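Long-range contact in 3-keto-5-aminohexanoate cleavage protein (PDB 3LOT), which probably cleaves 3-keto-5-aminohexanoate or a related beta-keto acid, as a zinc-dependent member of the beta-keto acid cleavage enzyme family: residues D80-V85 against E299-L304. Residues are numbered along the deposited sequence; the frame is centred on the assembly and turned at random. Where two conformers were deposited one is given.
Sequences DVVINV and EVREIL
Arg301 reaches from helix 297-304 to the backbone just before strand 82-85, where its guanidinium meets Asp80 O end-on. Arg301 NH1 and NH2 both donate to Asp80 O, each at 2.8 Å. The oxygen lies in the guanidinium plane. NH1 sits nearly along the C=O axis, whereas NH2 stands above the carbonyl plane. A weak bond of 3.5 Å also runs from Arg301 NH2 to Val81 O. The arginine chain is extended from CG to NE (chi3 179°), which holds NE well out from the helix. The side chains of Val82 and Arg301 slide past each other in opposite directions. Val82 CG2 lies over the centre of one guanidinium face, 3.6 Å from Arg301 CZ. Val82 CG2 also touches Arg301 CG and lies 3.7 Å from Val300 CG1. The fold is a TIM barrel, in which 82-85 is a parallel barrel strand between 48-54 and 111-115. The contact lies at the N-terminal end of this strand and ties it to a helix late in the chain. Further along the strand, Asn84 hydrogen-bonds the zinc ligand His50. The guanidinium has acidic partners too: NH2 forms a salt bridge to Glu110, and NH1 one to Asp298. A leucine in place of Arg301 would probably leave Asp80 O without these two N-H donors and Glu110 and Asp298 without this cationic partner.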
# COMPACT_ATOMS: atom_id res chain seq x y z
N ASP D 80 19.94 -32.45 15.76
CA ASP D 80 19.78 -31.29 16.66
C ASP D 80 18.77 -30.25 16.14
O ASP D 80 18.62 -29.18 16.72
CB ASP D 80 21.14 -30.64 17.02
CG ASP D 80 21.83 -29.96 15.86
OD1 ASP D 80 21.43 -30.17 14.71
OD2 ASP D 80 22.81 -29.19 16.11
N VAL D 81 18.11 -30.57 15.05
CA VAL D 81 17.07 -29.70 14.50
C VAL D 81 16.10 -29.23 15.57
O VAL D 81 15.76 -29.97 16.51
CB VAL D 81 16.28 -30.43 13.38
CG1 VAL D 81 15.40 -31.55 13.96
CG2 VAL D 81 15.47 -29.43 12.54
N VAL D 82 15.64 -27.97 15.43
CA VAL D 82 14.59 -27.46 16.31
C VAL D 82 13.24 -28.11 15.91
O VAL D 82 12.84 -28.09 14.74
CB VAL D 82 14.52 -25.90 16.29
CG1 VAL D 82 13.39 -25.38 17.20
CG2 VAL D 82 15.88 -25.27 16.75
N ILE D 83 12.60 -28.75 16.88
CA ILE D 83 11.37 -29.49 16.65
C ILE D 83 10.19 -28.65 17.11
O ILE D 83 9.97 -28.42 18.33
CB ILE D 83 11.37 -30.86 17.39
CG1 ILE D 83 12.60 -31.71 16.96
CG2 ILE D 83 10.01 -31.53 17.16
CD1 ILE D 83 12.95 -32.90 17.88
N ASN D 84 9.50 -28.09 16.13
CA ASN D 84 8.32 -27.23 16.34
C ASN D 84 7.08 -28.11 16.23
O ASN D 84 6.85 -28.70 15.17
CB ASN D 84 8.33 -26.15 15.24
CG ASN D 84 7.11 -25.19 15.29
OD1 ASN D 84 6.00 -25.62 15.54
ND2 ASN D 84 7.34 -23.90 14.97
N VAL D 85 6.28 -28.14 17.29
CA VAL D 85 5.08 -28.98 17.35
C VAL D 85 3.79 -28.16 17.09
O VAL D 85 3.66 -27.04 17.55
CB VAL D 85 5.01 -29.63 18.74
CG1 VAL D 85 3.85 -30.59 18.83
CG2 VAL D 85 6.32 -30.33 19.02
N GLU D 299 21.74 -21.77 15.54
CA GLU D 299 21.47 -20.40 15.12
C GLU D 299 19.99 -20.05 15.26
O GLU D 299 19.64 -18.98 15.75
CB GLU D 299 21.97 -20.19 13.68
CG GLU D 299 23.47 -20.09 13.63
CD GLU D 299 24.08 -20.09 12.23
OE1 GLU D 299 23.43 -20.49 11.25
OE2 GLU D 299 25.26 -19.69 12.09
N VAL D 300 19.11 -20.98 14.88
CA VAL D 300 17.70 -20.81 15.07
C VAL D 300 17.42 -20.56 16.58
O VAL D 300 16.67 -19.64 16.97
CB VAL D 300 16.90 -22.03 14.55
CG1 VAL D 300 15.43 -21.98 15.11
CG2 VAL D 300 16.92 -22.07 12.97
N ARG D 301 18.00 -21.40 17.43
CA ARG D 301 17.81 -21.25 18.86
C ARG D 301 18.24 -19.85 19.36
O ARG D 301 17.56 -19.25 20.20
CB ARG D 301 18.56 -22.36 19.60
CG ARG D 301 17.90 -23.72 19.45
CD ARG D 301 18.62 -24.85 20.24
NE ARG D 301 17.84 -26.06 19.99
CZ ARG D 301 18.09 -26.94 19.03
NH1 ARG D 301 19.19 -26.90 18.32
NH2 ARG D 301 17.26 -27.95 18.88
N GLU D 302 19.36 -19.34 18.85
CA GLU D 302 19.88 -18.04 19.32
C GLU D 302 19.02 -16.93 18.74
O GLU D 302 18.74 -15.94 19.42
CB GLU D 302 21.36 -17.89 18.95
CG GLU D 302 22.06 -16.63 19.50
CD GLU D 302 21.76 -15.35 18.69
OE1 GLU D 302 21.45 -15.47 17.48
OE2 GLU D 302 21.80 -14.23 19.27
N ILE D 303 18.60 -17.08 17.49
CA ILE D 303 17.78 -16.07 16.85
C ILE D 303 16.43 -15.94 17.54
O ILE D 303 16.04 -14.84 17.87
CB ILE D 303 17.56 -16.34 15.35
CG1 ILE D 303 18.88 -16.17 14.57
CG2 ILE D 303 16.47 -15.43 14.80
CD1 ILE D 303 18.83 -16.68 13.13
N LEU D 304 15.74 -17.04 17.81
CA LEU D 304 14.41 -16.99 18.46
C LEU D 304 14.44 -17.06 20.01
O LEU D 304 13.39 -16.96 20.65
CB LEU D 304 13.57 -18.12 17.93
CG LEU D 304 13.45 -18.12 16.40
CD1 LEU D 304 12.62 -19.34 15.95
CD2 LEU D 304 12.81 -16.81 15.96